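Local structure of peroxisomal membrane protein LPX1 (Saccharomyces cerevisiae, 2Y6U) at residues 37-40 / 41-45; 190-193 / 194-198; 230-233 / 234-238; 274-277 / 278-282; 339-342 / 343-347. The protein hydrolyses acyl esters, triacylglycerols and phospholipids in the yeast peroxisome, as a dimeric enzyme of the alpha/beta hydrolase family. One frame throughout, in Å; residues are numbered along the deposited sequence.

Interaction 1 (37-40 / 41-45); sequences VYTS and AERQR
An ST turn carries the chain out of strand 35-40: Ser40 OG accepts the backbone N-H of Glu42, two residues further along. The bond is short, 2.8 Å from Ser40 OG to Glu42 N, and only moderately straight, with 149° at the hydrogen. To reach that N-H the hydroxyl adopts a chi1 of 146°, well off the staggered anti position, so the bond appears to be bought at some torsional cost. With an alanine here the Glu42 N-H would probably be left without this acceptor and the turn would be set freer to change shape. The strand itself is the second across the mixed sheet of the alpha/beta hydrolase fold, lying antiparallel between strands 6-11 and 84-92; backbone bonds tie Thr39 to Lys7 and Ser40 to Asp87. Beyond the turn, Arg43 doubles back toward this strand. Its side chain is extended from CG to NE, passing Ser40 O at 4.2 Å from Arg43 CD, and its guanidinium comes alongside Thr39. The methyl of Thr39, CG2, stands anti to the backbone N and lies over one guanidinium face, offset toward the rim, 3.8 Å from Arg43 NH2. The charge finds its mate on strand 84-92, where Arg43 NE forms a salt bridge with Asp87 OD1.

Interaction 2 (190-193 / 194-198); sequences PQIP and ENLYN
Pro193 and Tyr197 are joined across the first turn of helix 194-202, where the short strand 192-193 runs directly into the helix with the proline at the N-cap position. The firm part of the contact is here: Pro193 O accepts Tyr197 N at 3.1 Å, nearly straight at 165°, with the donor lying in the carbonyl plane. Buried Ile192 packs beside this bond. Its CG1 is anti to the backbone N (chi1 -170°), which carries CD1 forward to within 4.1 Å of Tyr197 N and 4.0 Å of Leu196 CD2, the Ile192 and Leu196 side chains crossing at about a right angle. The other branch, CG2, stands 4.3 Å from Tyr197 CB. Toward solvent the contact is looser: Leu196 is exposed, and Pro193 CG comes only to 4.3 Å from Leu196 CB. Ile192 and Pro193 also pair in a parallel ladder with a strand of the second subunit, and Tyr197 packs on Lys375 of that subunit. Within this turn the one settled hydrogen bond across the junction is to the Pro193 carbonyl, and the side chains meet through carbon, by shape and without directional bonds.

Interaction 3 (230-233 / 234-238); sequences QILQ and NIIDF
Gln233 and Asp237, one turn apart on helix 229-239, join their side chains along its outer surface. Gln233 bends at CG (chi2 62°), which swings its amide forward over the next turn, and NE2 donates to Asp237 OD2 at 3.1 Å, nearly straight with 163° at the hydrogen. The carboxylate oxygen lies almost in the amide plane, yet the donor reaches it from above the carboxylate plane, the two flat groups being turned 41° apart. A water closes the arrangement, accepting from Gln233 NE2 at 2.6 Å and donating to Asp237 OD1 at 2.9 Å. OD1 is further occupied by a salt bridge to Arg240, and Gln233 OE1 takes a weak hydrogen bond from Arg219. A leucine in place of Gln233 would probably leave Asp237 OD2 and the water without their amide donor and Arg219 without its weak acceptor. The backbone is satisfied by regular helical pairing: Asn234 N, Ile235 N, Ile236 N and Asp237 N each reach the carbonyl four residues back. On the buried flank, Leu232 CG touches Ile236 CD1 at 3.8 Å and Ile231 CG2 lies 4.0 Å from Ile235 CD1. That flank leans on helix 211-220, through Met218 and Arg219, and Tyr214 OH hydrogen-bonds to Ile236 O; Ile231 instead meets Tyr70, and Phe238 packs on Ser64 and Val66, in loops following strand 51-58.

Interaction 4 (274-277 / 278-282); sequences PFLI and SNVKF
Phe275 and Asn279 face each other across one turn of helix 273-279, and the asparagine serves both the backbone and the ring of its partner. Among the polar contacts, Asn279 ND2 donates to Phe275 O at 2.8 Å, rather bent at 135°. Asn279 CG is anti to its own carbonyl carbon (chi1 -74°), which turns the amide back along the helix toward Phe275. Regular helical pairing persists in Ser278 N to Pro274 O, 2.9 Å. Further on the pattern tightens: Leu276 O takes Asn279 N at 2.9 Å, a three-residue step with the donor above the carbonyl plane, and also a weak bond from Val280 N. At the next position a water enters where a direct bond would fall in a regular helix, donating to Ile277 O at 2.8 Å and accepting from Lys281 N at 2.9 Å. In the amide-aromatic contact Asn279 ND2 lies over the centre of the Phe275 ring, 3.6 Å from CE1, with the two planes 56° apart. Apolar packing is lighter, with Leu276 CG 4.2 Å from Val280 CG2; these side chains turn to helices 146-157 and 300-309. Contacts to the second subunit make up the last kind. Asn279 OD1 accepts from Asn279 ND2 of the second subunit, Ser278 OG hydrogen-bonds to Lys281 NZ of that subunit, and Phe275 meets its Phe282 edge-to-face. The two ends of the Asn279 amide thus do different work: the bond from ND2 to Phe275 O probably limits rotation and so presents OD1 to the other chain.

Interaction 5 (339-342 / 343-347); sequences HHIH and EFVLT
His339 and Glu343 meet one turn apart near the C-terminal part of helix 330-347, which packs against the central sheet of the alpha/beta hydrolase fold. Glu343 is worth following outward. Its CB lies 3.6 Å from His339 O, the carbonyl that accepts the backbone N-H of Glu343 itself. CG, set anti to the carbonyl carbon of its own residue (chi1 -69°), comes over one face of the His339 imidazole in a CH-pi contact: Glu343 CG is 4.0 Å from the ring centroid and 25° off the normal, displaced toward the rim on the CE1 side. The chain then bends at chi2, and OE2 falls between two histidines, 4.0 Å from His339 CE1 and 4.1 Å from His342 CD2; the plane of the carboxylate is turned 77° against the His342 ring. No hydrogen bond joins OE2 to either imidazole, although a carboxylate so near may make protonation of His339 somewhat easier. His342 is approached as well by Leu346, whose CG lies over one ring face and whose CD1 is 3.6 Å from His342 NE2, while ND1 of that ring bonds to Tyr84 OH. The inward flank is different in character: His340 NE2 hydrogen-bonds to Asp316, and Ile341 and Val345 both press on Leu53 of strand 51-58. There Ile341 CG2 lies 4.3 Å from Val345 CG2, beside an almost perfectly straight backbone bond of 3.0 Å from Val345 N to Ile341 O.

How the interactions relate
From the N terminus onward, the five contacts follow in series; none nests in or crosses another, and each spans only one turn or so of continuous chain and closes no long loop. Interaction 1 shapes the exit from strand 35-40. Interaction 2 starts helix 194-202, about 46 Å away between centres and across the middle of the chain. Interaction 3 lies along helix 229-239, and interaction 4 shapes the far part of helix 273-279. Interaction 5 belongs to helix 330-347, against the central sheet that strand 35-40 of interaction 1 also belongs to. Interactions 2 and 4, about 10 Å apart at nearest atoms, both touch the second subunit.

Interaction 1 (37-40 / 41-45)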
# COMPACT_ATOMS: atom_id res chain seq x y z
N VAL A 37 7.90 -11.68 17.33
CA VAL A 37 8.64 -10.47 17.50
C VAL A 37 9.71 -10.77 18.52
O VAL A 37 9.41 -11.19 19.67
CB VAL A 37 7.76 -9.30 18.13
CG1 VAL A 37 8.59 -8.06 18.25
CG2 VAL A 37 6.64 -9.01 17.26
N TYR A 38 10.95 -10.44 18.16
CA TYR A 38 12.09 -10.60 19.03
C TYR A 38 12.57 -9.23 19.40
O TYR A 38 12.88 -8.40 18.53
CB TYR A 38 13.20 -11.39 18.31
CG TYR A 38 12.82 -12.84 18.13
CD1 TYR A 38 12.12 -13.26 17.01
CD2 TYR A 38 13.11 -13.77 19.09
CE1 TYR A 38 11.74 -14.60 16.84
CE2 TYR A 38 12.77 -15.12 18.91
CZ TYR A 38 12.12 -15.52 17.78
OH TYR A 38 11.76 -16.84 17.61
N THR A 39 12.65 -8.95 20.71
CA THR A 39 13.05 -7.63 21.21
C THR A 39 14.33 -7.70 22.07
O THR A 39 14.47 -8.53 22.95
CB THR A 39 11.88 -6.97 22.01
OG1 THR A 39 10.80 -6.91 21.09
CG2 THR A 39 12.21 -5.58 22.35
N SER A 40 15.21 -6.75 21.81
CA SER A 40 16.48 -6.68 22.52
C SER A 40 16.19 -6.38 23.95
O SER A 40 15.24 -5.66 24.30
CB SER A 40 17.42 -5.64 21.91
OG SER A 40 18.21 -5.00 22.85
N ALA A 41 16.98 -7.05 24.76
CA ALA A 41 17.02 -6.92 26.20
C ALA A 41 18.24 -5.99 26.57
O ALA A 41 18.56 -5.84 27.73
CB ALA A 41 17.21 -8.33 26.78
N GLU A 42 18.93 -5.46 25.54
CA GLU A 42 20.17 -4.62 25.68
C GLU A 42 19.87 -3.10 25.70
O GLU A 42 20.83 -2.26 25.62
CB GLU A 42 21.16 -4.93 24.51
CG GLU A 42 22.61 -4.27 24.56
CD GLU A 42 22.90 -3.25 23.40
OE1 GLU A 42 21.96 -2.93 22.65
OE2 GLU A 42 24.05 -2.76 23.26
N ARG A 43 18.59 -2.69 25.83
CA ARG A 43 18.20 -1.27 25.68
C ARG A 43 18.76 -0.33 26.75
O ARG A 43 18.84 0.88 26.56
CB ARG A 43 16.69 -1.13 25.56
CG ARG A 43 16.12 -1.64 24.22
CD ARG A 43 14.59 -1.54 24.25
NE ARG A 43 13.89 -1.76 22.96
CZ ARG A 43 12.56 -1.65 22.83
NH1 ARG A 43 11.82 -1.32 23.92
NH2 ARG A 43 11.95 -1.85 21.66
N GLN A 44 19.17 -0.87 27.87
CA GLN A 44 19.82 -0.05 28.87
C GLN A 44 21.32 0.24 28.53
O GLN A 44 21.89 1.22 29.02
CB GLN A 44 19.56 -0.61 30.29
CG GLN A 44 20.05 -2.05 30.67
CD GLN A 44 20.11 -3.09 29.54
OE1 GLN A 44 19.10 -3.40 28.84
NE2 GLN A 44 21.32 -3.67 29.38
N ARG A 45 21.93 -0.59 27.68
CA ARG A 45 23.27 -0.31 27.10
C ARG A 45 23.27 0.72 25.94
O ARG A 45 24.35 1.22 25.56
CB ARG A 45 23.96 -1.58 26.57
CG ARG A 45 24.46 -2.59 27.61
CD ARG A 45 24.98 -3.85 26.91
NE ARG A 45 26.06 -4.54 27.64
CZ ARG A 45 26.38 -5.84 27.51
NH1 ARG A 45 25.71 -6.65 26.68
NH2 ARG A 45 27.37 -6.34 28.23

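Interaction 2 (190-193 / 194-198)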
# COMPACT_ATOMS: atom_id res chain seq x y z
N PRO A 190 -2.99 -17.62 -14.79
CA PRO A 190 -2.13 -18.54 -14.07
C PRO A 190 -1.76 -19.81 -14.86
O PRO A 190 -2.60 -20.40 -15.56
CB PRO A 190 -2.93 -18.85 -12.79
CG PRO A 190 -4.31 -18.44 -13.05
CD PRO A 190 -4.33 -17.48 -14.20
N GLN A 191 -0.52 -20.23 -14.74
CA GLN A 191 -0.01 -21.41 -15.49
C GLN A 191 1.17 -22.05 -14.78
O GLN A 191 1.90 -21.39 -14.01
CB GLN A 191 0.40 -21.00 -16.94
CG GLN A 191 -0.85 -20.70 -17.82
CD GLN A 191 -0.65 -20.92 -19.29
OE1 GLN A 191 0.47 -20.73 -19.80
NE2 GLN A 191 -1.72 -21.33 -19.99
N ILE A 192 1.30 -23.34 -14.97
CA ILE A 192 2.44 -24.04 -14.47
C ILE A 192 2.70 -25.22 -15.44
O ILE A 192 1.75 -25.82 -15.87
CB ILE A 192 2.23 -24.59 -13.04
CG1 ILE A 192 3.56 -25.11 -12.50
CG2 ILE A 192 1.17 -25.72 -13.01
CD1 ILE A 192 3.64 -25.43 -10.96
N PRO A 193 3.98 -25.52 -15.77
CA PRO A 193 4.19 -26.70 -16.62
C PRO A 193 3.95 -27.98 -15.82
O PRO A 193 4.29 -28.03 -14.64
CB PRO A 193 5.67 -26.57 -17.11
CG PRO A 193 6.22 -25.44 -16.58
CD PRO A 193 5.19 -24.68 -15.67
N GLU A 194 3.35 -28.96 -16.45
CA GLU A 194 3.00 -30.23 -15.83
C GLU A 194 4.18 -30.91 -15.18
O GLU A 194 4.07 -31.38 -14.03
CB GLU A 194 2.36 -31.14 -16.86
CG GLU A 194 1.89 -32.49 -16.33
CD GLU A 194 1.11 -33.31 -17.35
OE1 GLU A 194 1.02 -32.93 -18.55
OE2 GLU A 194 0.59 -34.36 -16.92
N ASN A 195 5.31 -31.01 -15.89
CA ASN A 195 6.52 -31.64 -15.32
C ASN A 195 6.95 -30.95 -14.00
O ASN A 195 7.30 -31.61 -13.03
CB ASN A 195 7.71 -31.63 -16.30
CG ASN A 195 7.53 -32.58 -17.47
OD1 ASN A 195 6.70 -33.50 -17.45
ND2 ASN A 195 8.36 -32.39 -18.50
N LEU A 196 6.91 -29.63 -13.95
CA LEU A 196 7.25 -28.91 -12.71
C LEU A 196 6.24 -29.25 -11.59
O LEU A 196 6.65 -29.45 -10.46
CB LEU A 196 7.34 -27.37 -12.90
CG LEU A 196 7.68 -26.54 -11.64
CD1 LEU A 196 9.07 -26.97 -11.04
CD2 LEU A 196 7.58 -24.97 -11.77
N TYR A 197 4.95 -29.24 -11.90
CA TYR A 197 3.89 -29.56 -10.91
C TYR A 197 4.11 -30.93 -10.26
O TYR A 197 4.10 -31.08 -9.04
CB TYR A 197 2.52 -29.56 -11.58
CG TYR A 197 1.38 -29.88 -10.63
CD1 TYR A 197 0.78 -28.86 -9.87
CD2 TYR A 197 0.90 -31.19 -10.47
CE1 TYR A 197 -0.28 -29.13 -9.00
CE2 TYR A 197 -0.15 -31.47 -9.59
CZ TYR A 197 -0.73 -30.40 -8.84
OH TYR A 197 -1.77 -30.66 -7.96
N ASN A 198 4.29 -31.93 -11.13
CA ASN A 198 4.44 -33.33 -10.73
C ASN A 198 5.62 -33.51 -9.79
O ASN A 198 5.54 -34.22 -8.78
CB ASN A 198 4.56 -34.26 -11.95
CG ASN A 198 3.23 -34.49 -12.67
OD1 ASN A 198 2.15 -34.26 -12.10
ND2 ASN A 198 3.30 -35.01 -13.91

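Interaction 3 (230-233 / 234-238)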
# COMPACT_ATOMS: atom_id res chain seq x y z
N GLN A 230 20.67 -28.26 12.17
CA GLN A 230 19.87 -27.58 13.19
C GLN A 230 18.63 -26.99 12.56
O GLN A 230 17.58 -27.00 13.19
CB GLN A 230 20.64 -26.48 13.96
CG GLN A 230 21.89 -26.99 14.64
CD GLN A 230 22.68 -25.94 15.48
OE1 GLN A 230 23.90 -26.09 15.67
NE2 GLN A 230 22.00 -24.92 16.00
N ILE A 231 18.73 -26.45 11.34
CA ILE A 231 17.56 -25.87 10.69
C ILE A 231 16.56 -26.95 10.26
O ILE A 231 15.37 -26.82 10.47
CB ILE A 231 17.98 -24.96 9.49
CG1 ILE A 231 18.87 -23.80 10.02
CG2 ILE A 231 16.81 -24.36 8.73
CD1 ILE A 231 19.38 -22.81 8.91
N LEU A 232 17.06 -28.05 9.77
CA LEU A 232 16.23 -29.21 9.47
C LEU A 232 15.47 -29.71 10.71
O LEU A 232 14.24 -29.91 10.67
CB LEU A 232 17.10 -30.29 8.85
CG LEU A 232 16.41 -31.57 8.43
CD1 LEU A 232 15.21 -31.21 7.51
CD2 LEU A 232 17.49 -32.51 7.74
N GLN A 233 16.17 -29.82 11.84
CA GLN A 233 15.55 -30.24 13.08
C GLN A 233 14.49 -29.18 13.45
O GLN A 233 13.41 -29.56 13.85
CB GLN A 233 16.56 -30.38 14.22
CG GLN A 233 15.97 -31.00 15.53
CD GLN A 233 15.46 -32.40 15.29
OE1 GLN A 233 16.23 -33.26 14.88
NE2 GLN A 233 14.18 -32.66 15.58
N ASN A 234 14.81 -27.89 13.37
CA ASN A 234 13.79 -26.85 13.65
C ASN A 234 12.57 -26.93 12.73
O ASN A 234 11.44 -26.78 13.20
CB ASN A 234 14.37 -25.48 13.48
CG ASN A 234 15.38 -25.16 14.49
OD1 ASN A 234 15.47 -25.84 15.57
ND2 ASN A 234 16.20 -24.12 14.18
N ILE A 235 12.82 -27.22 11.44
CA ILE A 235 11.73 -27.40 10.46
C ILE A 235 10.87 -28.59 10.88
O ILE A 235 9.64 -28.51 10.90
CB ILE A 235 12.26 -27.56 9.02
CG1 ILE A 235 12.80 -26.22 8.50
CG2 ILE A 235 11.15 -28.10 8.11
CD1 ILE A 235 13.69 -26.33 7.20
N ILE A 236 11.52 -29.70 11.20
CA ILE A 236 10.82 -30.92 11.57
C ILE A 236 9.92 -30.70 12.76
O ILE A 236 8.74 -31.08 12.76
CB ILE A 236 11.81 -32.09 11.78
CG1 ILE A 236 12.40 -32.53 10.42
CG2 ILE A 236 11.13 -33.26 12.55
CD1 ILE A 236 13.79 -33.38 10.49
N ASP A 237 10.45 -30.05 13.78
CA ASP A 237 9.72 -29.82 15.02
C ASP A 237 8.60 -28.79 14.85
O ASP A 237 7.53 -28.88 15.52
CB ASP A 237 10.69 -29.40 16.14
CG ASP A 237 11.59 -30.57 16.62
OD1 ASP A 237 11.15 -31.72 16.52
OD2 ASP A 237 12.75 -30.34 17.06
N PHE A 238 8.83 -27.80 14.00
CA PHE A 238 7.85 -26.68 13.84
C PHE A 238 6.63 -27.13 13.01
O PHE A 238 5.49 -26.77 13.28
CB PHE A 238 8.52 -25.51 13.19
CG PHE A 238 7.57 -24.40 12.80
CD1 PHE A 238 7.22 -23.43 13.70
CD2 PHE A 238 7.08 -24.32 11.51
CE1 PHE A 238 6.35 -22.42 13.33
CE2 PHE A 238 6.24 -23.35 11.13
CZ PHE A 238 5.87 -22.38 12.04
O HOH W 1 12.26 -34.38 16.16

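Interaction 4 (274-277 / 278-282)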
# COMPACT_ATOMS: atom_id res chain seq x y z
N PRO A 274 4.04 -9.10 -13.24
CA PRO A 274 4.29 -7.96 -14.14
C PRO A 274 4.30 -6.62 -13.40
O PRO A 274 5.10 -5.76 -13.70
CB PRO A 274 3.13 -8.04 -15.11
CG PRO A 274 3.01 -9.61 -15.32
CD PRO A 274 3.03 -9.98 -13.87
N PHE A 275 3.43 -6.51 -12.42
CA PHE A 275 3.34 -5.28 -11.61
C PHE A 275 4.65 -5.00 -10.87
O PHE A 275 5.20 -3.91 -10.92
CB PHE A 275 2.21 -5.40 -10.61
CG PHE A 275 2.12 -4.17 -9.68
CD1 PHE A 275 1.49 -3.03 -10.11
CD2 PHE A 275 2.79 -4.14 -8.52
CE1 PHE A 275 1.43 -1.89 -9.27
CE2 PHE A 275 2.71 -3.02 -7.68
CZ PHE A 275 2.03 -1.93 -8.07
N LEU A 276 5.25 -6.04 -10.29
CA LEU A 276 6.53 -5.94 -9.59
C LEU A 276 7.66 -5.62 -10.57
O LEU A 276 8.40 -4.64 -10.37
CB LEU A 276 6.83 -7.15 -8.69
CG LEU A 276 8.21 -6.79 -8.07
CD1 LEU A 276 8.03 -5.61 -7.00
CD2 LEU A 276 9.14 -7.81 -7.75
N ILE A 277 7.72 -6.34 -11.70
CA ILE A 277 8.69 -6.18 -12.69
C ILE A 277 8.69 -4.77 -13.19
O ILE A 277 9.78 -4.17 -13.39
CB ILE A 277 8.53 -7.19 -13.83
CG1 ILE A 277 8.79 -8.64 -13.28
CG2 ILE A 277 9.37 -6.87 -15.09
CD1 ILE A 277 8.28 -9.75 -14.23
N SER A 278 7.50 -4.23 -13.44
CA SER A 278 7.39 -2.88 -13.98
C SER A 278 7.89 -1.74 -12.98
O SER A 278 8.10 -0.56 -13.40
CB SER A 278 5.94 -2.61 -14.30
OG SER A 278 5.81 -1.36 -14.97
N ASN A 279 7.97 -2.08 -11.72
CA ASN A 279 8.24 -1.18 -10.63
C ASN A 279 9.57 -1.30 -9.94
O ASN A 279 9.93 -0.47 -9.05
CB ASN A 279 7.08 -1.18 -9.62
CG ASN A 279 5.93 -0.46 -10.18
OD1 ASN A 279 6.08 0.73 -10.54
ND2 ASN A 279 4.80 -1.14 -10.44
N VAL A 280 10.35 -2.31 -10.28
CA VAL A 280 11.70 -2.44 -9.71
C VAL A 280 12.55 -1.17 -9.92
O VAL A 280 13.32 -0.78 -9.03
CB VAL A 280 12.39 -3.72 -10.25
CG1 VAL A 280 13.87 -3.77 -9.71
CG2 VAL A 280 11.67 -4.94 -9.66
N LYS A 281 12.32 -0.50 -11.01
CA LYS A 281 12.97 0.75 -11.31
C LYS A 281 12.75 1.86 -10.23
O LYS A 281 13.56 2.80 -10.19
CB LYS A 281 12.64 1.28 -12.69
CG LYS A 281 11.18 1.71 -12.90
CD LYS A 281 10.79 2.14 -14.29
CE LYS A 281 9.35 2.60 -14.31
NZ LYS A 281 8.84 2.86 -15.66
N PHE A 282 11.69 1.73 -9.41
CA PHE A 282 11.40 2.71 -8.37
C PHE A 282 12.08 2.40 -7.06
O PHE A 282 12.02 3.18 -6.11
CB PHE A 282 9.89 2.88 -8.20
CG PHE A 282 9.26 3.58 -9.36
CD1 PHE A 282 9.61 4.89 -9.66
CD2 PHE A 282 8.37 2.93 -10.20
CE1 PHE A 282 8.96 5.56 -10.67
CE2 PHE A 282 7.79 3.56 -11.24
CZ PHE A 282 8.08 4.88 -11.52
O HOH W 2 11.24 -1.78 -13.42

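Interaction 5 (339-342 / 343-347)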
# COMPACT_ATOMS: atom_id res chain seq x y z
N HIS A 339 27.93 -8.36 7.27
CA HIS A 339 28.83 -7.49 6.58
C HIS A 339 28.07 -6.31 6.01
O HIS A 339 28.43 -5.12 6.22
CB HIS A 339 29.57 -8.27 5.43
CG HIS A 339 30.31 -7.36 4.51
ND1 HIS A 339 31.50 -6.78 4.87
CD2 HIS A 339 30.03 -6.91 3.25
CE1 HIS A 339 31.95 -6.04 3.87
NE2 HIS A 339 31.06 -6.07 2.90
N HIS A 340 27.00 -6.61 5.30
CA HIS A 340 26.30 -5.53 4.60
C HIS A 340 25.58 -4.61 5.54
O HIS A 340 25.53 -3.41 5.32
CB HIS A 340 25.38 -6.05 3.51
CG HIS A 340 26.11 -6.62 2.36
ND1 HIS A 340 26.94 -5.86 1.56
CD2 HIS A 340 26.22 -7.90 1.95
CE1 HIS A 340 27.51 -6.67 0.67
NE2 HIS A 340 27.06 -7.90 0.86
N ILE A 341 25.02 -5.14 6.59
CA ILE A 341 24.37 -4.24 7.57
C ILE A 341 25.37 -3.34 8.25
O ILE A 341 25.17 -2.11 8.44
CB ILE A 341 23.63 -5.11 8.66
CG1 ILE A 341 22.37 -5.80 8.02
CG2 ILE A 341 23.23 -4.25 9.85
CD1 ILE A 341 21.65 -6.75 9.06
N HIS A 342 26.51 -3.93 8.64
CA HIS A 342 27.56 -3.11 9.24
C HIS A 342 28.03 -1.99 8.32
O HIS A 342 28.10 -0.83 8.73
CB HIS A 342 28.78 -4.00 9.61
CG HIS A 342 29.91 -3.26 10.23
ND1 HIS A 342 29.90 -2.87 11.55
CD2 HIS A 342 31.10 -2.85 9.72
CE1 HIS A 342 31.05 -2.27 11.83
NE2 HIS A 342 31.79 -2.23 10.74
N GLU A 343 28.34 -2.31 7.07
CA GLU A 343 28.84 -1.26 6.17
C GLU A 343 27.73 -0.20 5.96
O GLU A 343 28.00 0.98 5.89
CB GLU A 343 29.23 -1.86 4.81
CG GLU A 343 30.46 -2.77 4.83
CD GLU A 343 31.77 -2.08 5.28
OE1 GLU A 343 32.00 -0.88 4.97
OE2 GLU A 343 32.58 -2.73 5.94
N PHE A 344 26.49 -0.65 5.84
CA PHE A 344 25.38 0.29 5.57
C PHE A 344 25.22 1.30 6.71
O PHE A 344 25.19 2.53 6.47
CB PHE A 344 24.08 -0.50 5.28
CG PHE A 344 22.90 0.38 4.99
CD1 PHE A 344 22.68 0.86 3.72
CD2 PHE A 344 22.05 0.82 6.01
CE1 PHE A 344 21.69 1.80 3.43
CE2 PHE A 344 20.98 1.74 5.72
CZ PHE A 344 20.85 2.26 4.44
N VAL A 345 25.18 0.81 7.96
CA VAL A 345 25.11 1.70 9.12
C VAL A 345 26.28 2.72 9.19
O VAL A 345 26.08 3.92 9.40
CB VAL A 345 25.08 0.92 10.44
CG1 VAL A 345 25.00 1.90 11.64
CG2 VAL A 345 23.96 -0.10 10.45
N LEU A 346 27.49 2.24 8.95
CA LEU A 346 28.65 3.08 9.02
C LEU A 346 28.58 4.29 8.10
O LEU A 346 29.09 5.35 8.46
CB LEU A 346 29.93 2.28 8.73
CG LEU A 346 30.65 1.70 9.96
CD1 LEU A 346 32.02 1.20 9.55
CD2 LEU A 346 30.81 2.73 11.09
N THR A 347 27.97 4.15 6.93
CA THR A 347 27.88 5.24 6.00
C THR A 347 26.53 5.97 6.05
O THR A 347 26.28 6.89 5.26
CB THR A 347 28.17 4.73 4.55
OG1 THR A 347 27.20 3.78 4.17
CG2 THR A 347 29.57 4.06 4.46